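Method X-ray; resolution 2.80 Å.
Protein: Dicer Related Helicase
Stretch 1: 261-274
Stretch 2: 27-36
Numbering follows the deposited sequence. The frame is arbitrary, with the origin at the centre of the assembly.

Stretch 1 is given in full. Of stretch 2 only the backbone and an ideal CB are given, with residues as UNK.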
ATOM      1  N   SER B 261       0.991   2.151  20.560  1.00 60.67           N
ATOM      2  CA  SER B 261       0.011   1.464  19.672  1.00 59.73           C
ATOM      3  C   SER B 261      -0.007   2.136  18.296  1.00 65.05           C
ATOM      4  O   SER B 261       0.496   3.276  18.177  1.00 62.59           O
ATOM      5  CB  SER B 261      -1.361   1.446  20.277  1.00 57.01           C
ATOM      6  OG  SER B 261      -1.923   2.749  20.319  1.00 57.99           O
ATOM      7  N   LEU B 262      -0.558   1.456  17.292  1.00 60.49           N
ATOM      8  CA  LEU B 262      -0.661   1.990  15.916  1.00 57.85           C
ATOM      9  C   LEU B 262      -1.658   3.151  15.914  1.00 65.51           C
ATOM     10  O   LEU B 262      -1.470   4.092  15.095  1.00 63.47           O
ATOM     11  CB  LEU B 262      -1.095   0.881  14.968  1.00 56.31           C
ATOM     12  CG  LEU B 262      -0.087  -0.239  14.773  1.00 54.37           C
ATOM     13  CD1 LEU B 262      -0.712  -1.370  14.002  1.00 57.00           C
ATOM     14  CD2 LEU B 262       1.152   0.263  14.068  1.00 53.35           C
ATOM     15  N   HIS B 263      -2.640   3.113  16.826  1.00 58.02           N
ATOM     16  CA  HIS B 263      -3.670   4.163  16.986  1.00 57.36           C
ATOM     17  C   HIS B 263      -3.019   5.419  17.542  1.00 56.91           C
ATOM     18  O   HIS B 263      -3.362   6.525  17.064  1.00 64.17           O
ATOM     19  CB  HIS B 263      -4.837   3.705  17.864  1.00 58.15           C
ATOM     20  CG  HIS B 263      -5.854   4.779  18.070  1.00 62.97           C
ATOM     21  ND1 HIS B 263      -6.559   5.345  17.019  1.00 63.39           N
ATOM     22  CD2 HIS B 263      -6.296   5.392  19.190  1.00 66.06           C
ATOM     23  CE1 HIS B 263      -7.396   6.240  17.490  1.00 70.18           C
ATOM     24  NE2 HIS B 263      -7.249   6.296  18.815  1.00 69.94           N
ATOM     25  N   LYS B 264      -2.046   5.258  18.431  1.00 49.85           N
ATOM     26  CA  LYS B 264      -1.322   6.402  19.020  1.00 52.35           C
ATOM     27  C   LYS B 264      -0.505   7.111  17.935  1.00 46.93           C
ATOM     28  O   LYS B 264      -0.496   8.347  17.944  1.00 52.49           O
ATOM     29  CB  LYS B 264      -0.479   5.959  20.210  1.00 53.72           C
ATOM     30  CG  LYS B 264      -1.258   5.908  21.513  1.00 57.62           C
ATOM     31  CD  LYS B 264      -0.420   5.660  22.734  1.00 59.26           C
ATOM     32  CE  LYS B 264      -1.244   5.675  23.996  1.00 56.81           C
ATOM     33  NZ  LYS B 264      -2.287   4.628  23.963  1.00 63.64           N
ATOM     34  N   THR B 265       0.078   6.365  17.000  1.00 46.27           N
ATOM     35  CA  THR B 265       0.892   6.921  15.885  1.00 52.78           C
ATOM     36  C   THR B 265      -0.022   7.769  14.986  1.00 58.07           C
ATOM     37  O   THR B 265       0.349   8.913  14.672  1.00 60.44           O
ATOM     38  CB  THR B 265       1.594   5.824  15.070  1.00 55.00           C
ATOM     39  OG1 THR B 265       2.375   4.989  15.929  1.00 55.14           O
ATOM     40  CG2 THR B 265       2.500   6.394  13.996  1.00 53.07           C
ATOM     41  N   LEU B 266      -1.194   7.247  14.627  1.00 58.19           N
ATOM     42  CA  LEU B 266      -2.149   7.942  13.728  1.00 57.93           C
ATOM     43  C   LEU B 266      -2.702   9.189  14.429  1.00 62.26           C
ATOM     44  O   LEU B 266      -2.867  10.239  13.736  1.00 57.07           O
ATOM     45  CB  LEU B 266      -3.268   6.977  13.322  1.00 53.38           C
ATOM     46  CG  LEU B 266      -2.816   5.774  12.493  1.00 47.76           C
ATOM     47  CD1 LEU B 266      -4.009   5.016  11.956  1.00 47.86           C
ATOM     48  CD2 LEU B 266      -1.895   6.194  11.358  1.00 43.69           C
ATOM     49  N   THR B 267      -2.914   9.110  15.748  1.00 56.82           N
ATOM     50  CA  THR B 267      -3.515  10.197  16.548  1.00 54.65           C
ATOM     51  C   THR B 267      -2.545  11.374  16.612  1.00 51.51           C
ATOM     52  O   THR B 267      -3.034  12.503  16.667  1.00 59.65           O
ATOM     53  CB  THR B 267      -3.955   9.687  17.920  1.00 61.76           C
ATOM     54  OG1 THR B 267      -4.910   8.656  17.675  1.00 63.51           O
ATOM     55  CG2 THR B 267      -4.586  10.748  18.788  1.00 63.76           C
ATOM     56  N   MET B 268      -1.238  11.128  16.474  1.00 50.96           N
ATOM     57  CA  MET B 268      -0.204  12.206  16.395  1.00 57.21           C
ATOM     58  C   MET B 268      -0.384  13.012  15.102  1.00 57.62           C
ATOM     59  O   MET B 268      -0.398  14.248  15.182  1.00 59.79           O
ATOM     60  CB  MET B 268       1.221  11.656  16.431  1.00 56.62           C
ATOM     61  CG  MET B 268       1.671  11.247  17.787  1.00 61.87           C
ATOM     62  SD  MET B 268       3.364  10.666  17.725  1.00 81.01           S
ATOM     63  CE  MET B 268       4.254  12.178  18.050  1.00 78.57           C
ATOM     64  N   PHE B 269      -0.504  12.351  13.953  1.00 62.19           N
ATOM     65  CA  PHE B 269      -0.714  13.004  12.633  1.00 58.18           C
ATOM     66  C   PHE B 269      -2.084  13.689  12.606  1.00 53.22           C
ATOM     67  O   PHE B 269      -2.179  14.756  12.012  1.00 54.89           O
ATOM     68  CB  PHE B 269      -0.558  11.992  11.498  1.00 57.48           C
ATOM     69  CG  PHE B 269       0.876  11.631  11.222  1.00 48.93           C
ATOM     70  CD1 PHE B 269       1.496  10.618  11.936  1.00 50.64           C
ATOM     71  CD2 PHE B 269       1.625  12.352  10.304  1.00 43.24           C
ATOM     72  CE1 PHE B 269       2.825  10.302  11.710  1.00 52.14           C
ATOM     73  CE2 PHE B 269       2.958  12.048  10.089  1.00 47.71           C
ATOM     74  CZ  PHE B 269       3.555  11.016  10.785  1.00 53.10           C
ATOM     75  N   LEU B 270      -3.078  13.111  13.288  1.00 49.18           N
ATOM     76  CA  LEU B 270      -4.435  13.692  13.442  1.00 47.27           C
ATOM     77  C   LEU B 270      -4.318  15.020  14.182  1.00 50.54           C
ATOM     78  O   LEU B 270      -4.905  15.985  13.726  1.00 54.01           O
ATOM     79  CB  LEU B 270      -5.336  12.706  14.199  1.00 45.25           C
ATOM     80  CG  LEU B 270      -6.835  13.016  14.224  1.00 46.03           C
ATOM     81  CD1 LEU B 270      -7.472  12.699  12.897  1.00 55.80           C
ATOM     82  CD2 LEU B 270      -7.548  12.230  15.308  1.00 44.00           C
ATOM     83  N   ALA B 271      -3.531  15.058  15.253  1.00 55.22           N
ATOM     84  CA  ALA B 271      -3.453  16.181  16.218  1.00 50.98           C
ATOM     85  C   ALA B 271      -2.740  17.384  15.589  1.00 50.05           C
ATOM     86  O   ALA B 271      -2.913  18.470  16.112  1.00 50.36           O
ATOM     87  CB  ALA B 271      -2.740  15.729  17.465  1.00 53.12           C
ATOM     88  N   ILE B 272      -1.950  17.170  14.524  1.00 54.29           N
ATOM     89  CA  ILE B 272      -1.065  18.188  13.847  1.00 56.41           C
ATOM     90  C   ILE B 272      -1.852  19.467  13.526  1.00 59.50           C
ATOM     91  O   ILE B 272      -1.248  20.541  13.558  1.00 64.07           O
ATOM     92  CB  ILE B 272      -0.444  17.574  12.573  1.00 61.66           C
ATOM     93  CG1 ILE B 272       0.756  16.700  12.926  1.00 64.26           C
ATOM     94  CG2 ILE B 272      -0.094  18.642  11.533  1.00 61.82           C
ATOM     95  CD1 ILE B 272       1.359  15.980  11.747  1.00 68.33           C
ATOM     96  N   ILE B 273      -3.139  19.343  13.198  1.00 65.27           N
ATOM     97  CA  ILE B 273      -4.000  20.461  12.723  1.00 67.68           C
ATOM     98  C   ILE B 273      -4.135  21.515  13.837  1.00 69.34           C
ATOM     99  O   ILE B 273      -4.425  22.672  13.510  1.00 83.04           O
ATOM    100  CB  ILE B 273      -5.367  19.931  12.225  1.00 72.97           C
ATOM    101  CG1 ILE B 273      -6.032  20.918  11.261  1.00 75.60           C
ATOM    102  CG2 ILE B 273      -6.283  19.564  13.390  1.00 76.57           C
ATOM    103  CD1 ILE B 273      -5.247  21.144   9.982  1.00 73.16           C
ATOM    104  N   GLY B 274      -3.865  21.149  15.091  1.00 71.46           N
ATOM    105  CA  GLY B 274      -4.047  22.034  16.263  1.00 69.43           C
ATOM    106  C   GLY B 274      -2.883  22.995  16.441  1.00 61.41           C
ATOM    107  O   GLY B 274      -3.065  24.032  17.137  1.00 60.62           O
ATOM    108  N   UNK B  27      -8.507  10.754   3.637  1.00 45.32           N
ATOM    109  CA  UNK B  27      -7.200  10.376   4.231  1.00 47.59           C
ATOM    110  C   UNK B  27      -7.138  10.841   5.683  1.00 48.67           C
ATOM    111  O   UNK B  27      -6.586  10.109   6.522  1.00 60.95           O
ATOM    112  CB  UNK B  27      -6.040  10.979   3.436  1.00 47.59           C
ATOM    113  N   UNK B  28      -7.616  12.041   5.956  1.00 49.95           N
ATOM    114  CA  UNK B  28      -7.609  12.616   7.306  1.00 50.74           C
ATOM    115  C   UNK B  28      -8.528  11.769   8.194  1.00 52.82           C
ATOM    116  O   UNK B  28      -8.079  11.337   9.270  1.00 57.93           O
ATOM    117  CB  UNK B  28      -8.057  14.079   7.289  1.00 50.74           C
ATOM    118  N   UNK B  29      -9.727  11.447   7.716  1.00 53.62           N
ATOM    119  CA  UNK B  29     -10.707  10.600   8.450  1.00 53.75           C
ATOM    120  C   UNK B  29     -10.076   9.238   8.781  1.00 58.19           C
ATOM    121  O   UNK B  29     -10.345   8.721   9.867  1.00 61.66           O
ATOM    122  CB  UNK B  29     -11.981  10.403   7.626  1.00 53.75           C
ATOM    123  N   UNK B  30      -9.254   8.692   7.871  1.00 55.45           N
ATOM    124  CA  UNK B  30      -8.631   7.338   7.987  1.00 51.83           C
ATOM    125  C   UNK B  30      -7.501   7.329   9.022  1.00 52.71           C
ATOM    126  O   UNK B  30      -7.051   6.240   9.339  1.00 56.01           O
ATOM    127  CB  UNK B  30      -8.083   6.883   6.633  1.00 51.83           C
ATOM    128  N   UNK B  31      -7.136   8.478   9.607  1.00 56.79           N
ATOM    129  CA  UNK B  31      -6.241   8.529  10.807  1.00 50.07           C
ATOM    130  C   UNK B  31      -7.037   8.088  12.054  1.00 47.26           C
ATOM    131  O   UNK B  31      -6.388   7.697  13.058  1.00 48.74           O
ATOM    132  CB  UNK B  31      -5.675   9.936  11.011  1.00 50.07           C
ATOM    133  N   UNK B  32      -8.376   8.007  11.945  1.00 49.57           N
ATOM    134  CA  UNK B  32      -9.297   7.475  13.008  1.00 54.05           C
ATOM    135  C   UNK B  32      -9.768   6.047  12.674  1.00 51.50           C
ATOM    136  O   UNK B  32     -10.734   5.595  13.305  1.00 54.67           O
ATOM    137  CB  UNK B  32     -10.515   8.387  13.167  1.00 54.05           C
ATOM    138  N   UNK B  33      -9.168   5.380  11.693  1.00 53.32           N
ATOM    139  CA  UNK B  33      -9.643   4.055  11.212  1.00 50.20           C
ATOM    140  C   UNK B  33      -9.636   3.024  12.360  1.00 47.52           C
ATOM    141  O   UNK B  33     -10.506   2.163  12.347  1.00 50.89           O
ATOM    142  CB  UNK B  33      -8.766   3.558  10.061  1.00 50.20           C
ATOM    143  N   UNK B  34      -8.696   3.101  13.312  1.00 49.41           N
ATOM    144  CA  UNK B  34      -8.603   2.121  14.436  1.00 46.41           C
ATOM    145  C   UNK B  34      -9.685   2.425  15.466  1.00 48.24           C
ATOM    146  O   UNK B  34     -10.239   1.445  16.053  1.00 48.01           O
ATOM    147  CB  UNK B  34      -7.224   2.163  15.097  1.00 46.41           C
ATOM    148  N   UNK B  35     -10.019   3.711  15.641  1.00 47.63           N
ATOM    149  CA  UNK B  35     -11.096   4.166  16.551  1.00 48.55           C
ATOM    150  C   UNK B  35     -12.441   3.806  15.925  1.00 51.75           C
ATOM    151  O   UNK B  35     -13.351   3.439  16.682  1.00 58.95           O
ATOM    152  CB  UNK B  35     -11.009   5.671  16.814  1.00 48.55           C
ATOM    153  N   UNK B  36     -12.532   3.823  14.594  1.00 52.85           N
ATOM    154  CA  UNK B  36     -13.751   3.444  13.834  1.00 51.86           C
ATOM    155  C   UNK B  36     -13.988   1.944  13.977  1.00 48.45           C
ATOM    156  O   UNK B  36     -15.127   1.560  14.271  1.00 44.32           O
ATOM    157  CB  UNK B  36     -13.623   3.822  12.357  1.00 51.86           C
TER

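Position 27 is helical, and its ideal CB has nothing of stretch 1 within 5.5 Å, so this contact sets no rule for it; the residue is Ala27.

At position 28 the CB points sideways and is also out of range, so only a long side chain could profit. What lies farther off is specific: the carbonyl of Leu270, near the end of its helix, with the methyls of Leu270 and Ile273 nearby. A long apolar residue would suit the methyls; one ending in a donor would serve the carbonyl too. The residue is Tyr28, chi1 t. Its OH donates to Leu270 O at 2.7 Å, while Leu270 CD1 sits over one ring face, 3.6 Å from Tyr28 CZ. Ile273 CG2 adds a contact to Tyr28 OH at 3.5 Å.

Positions 29 and 30 both direct CB away from stretch 1, leaving the choice open. They are Phe29 and Arg30, the latter's guanidinium being hydrogen-bonded elsewhere in the structure.

Position 31 faces stretch 1 directly. CB points toward stretch 1, with Leu270 CD1 3.8 Å from the ideal CB and Leu266 O 3.9 Å from it, and the surroundings are mostly aliphatic. Leu, Ile or Met would be reasonable. Leu31 has 103 Å² covered by stretch 1, the largest area in its stretch, its CD2 reaching Phe269 CB at 4.0 Å and Leu266 CD2 at 4.1 Å. The backbone is close as well: Leu31 O lies 3.2 Å from Leu266 CB and accepts from a water, which also donates to Thr267 OG1.

Position 32 precedes a helix as its N-cap, where Ser, Asp or Asn would be conventional. Yet its sideways CB is 5.3 Å from Leu270 CD1, so an aliphatic chain could also reach that leucine. The residue is Leu32, whose CD2 meets Leu270 CD2 at 3.8 Å.

Position 33 points sideways, with Leu266 CD1 5.3 Å from its ideal CB; a flexible chain with an aliphatic stem suffices. Lys33 offers CG to Leu266 CD1 at 4.2 Å.

Position 34 points toward stretch 1, its ideal CB 3.8 Å from His263 ND1, with Leu262 and Leu266 within reach of a larger group. A broad apolar or aromatic residue suits. Trp34, chi1 m, places CD1 3.5 Å from Leu266 CD1 and NE1 3.8 Å from Leu262 CB.

At position 35 the ideal CB already lies 3.7 Å from His263 CE1, so the first carbon makes the contact and many residues would serve. In Lys35 the chain then leads away, and NZ bonds elsewhere in the structure.

Position 36 is out of reach and unconstrained here; it is Phe36.

Stretch 2 (27-36) AYFRLLKWKF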
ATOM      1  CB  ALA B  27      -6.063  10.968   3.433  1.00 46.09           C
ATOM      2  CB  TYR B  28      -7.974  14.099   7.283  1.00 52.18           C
ATOM      3  CG  TYR B  28      -7.778  14.760   8.626  1.00 52.97           C
ATOM      4  CD1 TYR B  28      -8.844  14.960   9.493  1.00 49.62           C
ATOM      5  CD2 TYR B  28      -6.508  15.065   9.083  1.00 49.64           C
ATOM      6  CE1 TYR B  28      -8.654  15.481  10.757  1.00 49.66           C
ATOM      7  CE2 TYR B  28      -6.307  15.606  10.340  1.00 51.20           C
ATOM      8  CZ  TYR B  28      -7.383  15.809  11.181  1.00 47.94           C
ATOM      9  OH  TYR B  28      -7.182  16.365  12.413  1.00 55.21           O
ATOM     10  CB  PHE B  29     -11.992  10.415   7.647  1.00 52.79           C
ATOM     11  CG  PHE B  29     -13.028   9.572   8.343  1.00 54.08           C
ATOM     12  CD1 PHE B  29     -13.905  10.131   9.251  1.00 49.21           C
ATOM     13  CD2 PHE B  29     -13.101   8.204   8.115  1.00 60.43           C
ATOM     14  CE1 PHE B  29     -14.843   9.349   9.909  1.00 52.70           C
ATOM     15  CE2 PHE B  29     -14.042   7.426   8.773  1.00 58.77           C
ATOM     16  CZ  PHE B  29     -14.921   8.002   9.658  1.00 52.42           C
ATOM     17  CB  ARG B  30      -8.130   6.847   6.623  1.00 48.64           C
ATOM     18  CG  ARG B  30      -9.258   6.413   5.699  1.00 48.55           C
ATOM     19  CD  ARG B  30      -8.787   5.641   4.504  1.00 52.04           C
ATOM     20  NE  ARG B  30      -7.935   6.411   3.609  1.00 55.62           N
ATOM     21  CZ  ARG B  30      -8.343   7.000   2.471  1.00 54.04           C
ATOM     22  NH1 ARG B  30      -9.616   6.959   2.106  1.00 51.41           N
ATOM     23  NH2 ARG B  30      -7.463   7.624   1.703  1.00 49.05           N
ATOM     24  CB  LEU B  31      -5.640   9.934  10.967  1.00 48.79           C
ATOM     25  CG  LEU B  31      -4.721  10.395   9.824  1.00 51.07           C
ATOM     26  CD1 LEU B  31      -4.521  11.900   9.838  1.00 53.03           C
ATOM     27  CD2 LEU B  31      -3.379   9.706   9.888  1.00 50.03           C
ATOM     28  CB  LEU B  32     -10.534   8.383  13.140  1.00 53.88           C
ATOM     29  CG  LEU B  32     -10.336   9.724  13.829  1.00 53.80           C
ATOM     30  CD1 LEU B  32     -11.516  10.637  13.542  1.00 52.55           C
ATOM     31  CD2 LEU B  32     -10.160   9.538  15.319  1.00 60.29           C
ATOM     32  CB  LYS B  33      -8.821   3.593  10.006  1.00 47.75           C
ATOM     33  CG  LYS B  33      -7.407   3.100  10.286  1.00 49.34           C
ATOM     34  CD  LYS B  33      -6.781   2.485   9.045  1.00 47.79           C
ATOM     35  CE  LYS B  33      -5.767   1.427   9.348  1.00 47.53           C
ATOM     36  NZ  LYS B  33      -4.868   1.217   8.194  1.00 58.52           N
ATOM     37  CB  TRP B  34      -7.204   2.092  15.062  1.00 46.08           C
ATOM     38  CG  TRP B  34      -6.146   1.558  14.138  1.00 47.19           C
ATOM     39  CD1 TRP B  34      -4.972   2.166  13.794  1.00 49.84           C
ATOM     40  CD2 TRP B  34      -6.180   0.315  13.407  1.00 45.38           C
ATOM     41  NE1 TRP B  34      -4.274   1.388  12.906  1.00 50.52           N
ATOM     42  CE2 TRP B  34      -4.993   0.250  12.649  1.00 47.56           C
ATOM     43  CE3 TRP B  34      -7.083  -0.756  13.334  1.00 48.04           C
ATOM     44  CZ2 TRP B  34      -4.691  -0.838  11.830  1.00 45.13           C
ATOM     45  CZ3 TRP B  34      -6.789  -1.824  12.513  1.00 47.71           C
ATOM     46  CH2 TRP B  34      -5.611  -1.858  11.767  1.00 46.11           C
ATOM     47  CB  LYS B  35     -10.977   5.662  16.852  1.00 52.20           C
ATOM     48  CG  LYS B  35     -12.083   6.256  17.739  1.00 57.07           C
ATOM     49  CD  LYS B  35     -12.234   5.568  19.086  1.00 52.71           C
ATOM     50  CE  LYS B  35     -13.340   6.121  19.962  1.00 51.43           C
ATOM     51  NZ  LYS B  35     -13.680   5.153  21.036  1.00 60.18           N
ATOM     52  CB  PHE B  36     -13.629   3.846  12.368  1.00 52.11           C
ATOM     53  CG  PHE B  36     -14.632   3.186  11.462  1.00 53.53           C
ATOM     54  CD1 PHE B  36     -15.986   3.467  11.573  1.00 55.71           C
ATOM     55  CD2 PHE B  36     -14.221   2.298  10.480  1.00 52.47           C
ATOM     56  CE1 PHE B  36     -16.904   2.852  10.739  1.00 58.28           C
ATOM     57  CE2 PHE B  36     -15.137   1.693   9.643  1.00 51.25           C
ATOM     58  CZ  PHE B  36     -16.474   1.972   9.773  1.00 60.77           C
TER
HETATM   59  O   HOH W   1      -6.543   9.088  15.634  1.00 60.54           O
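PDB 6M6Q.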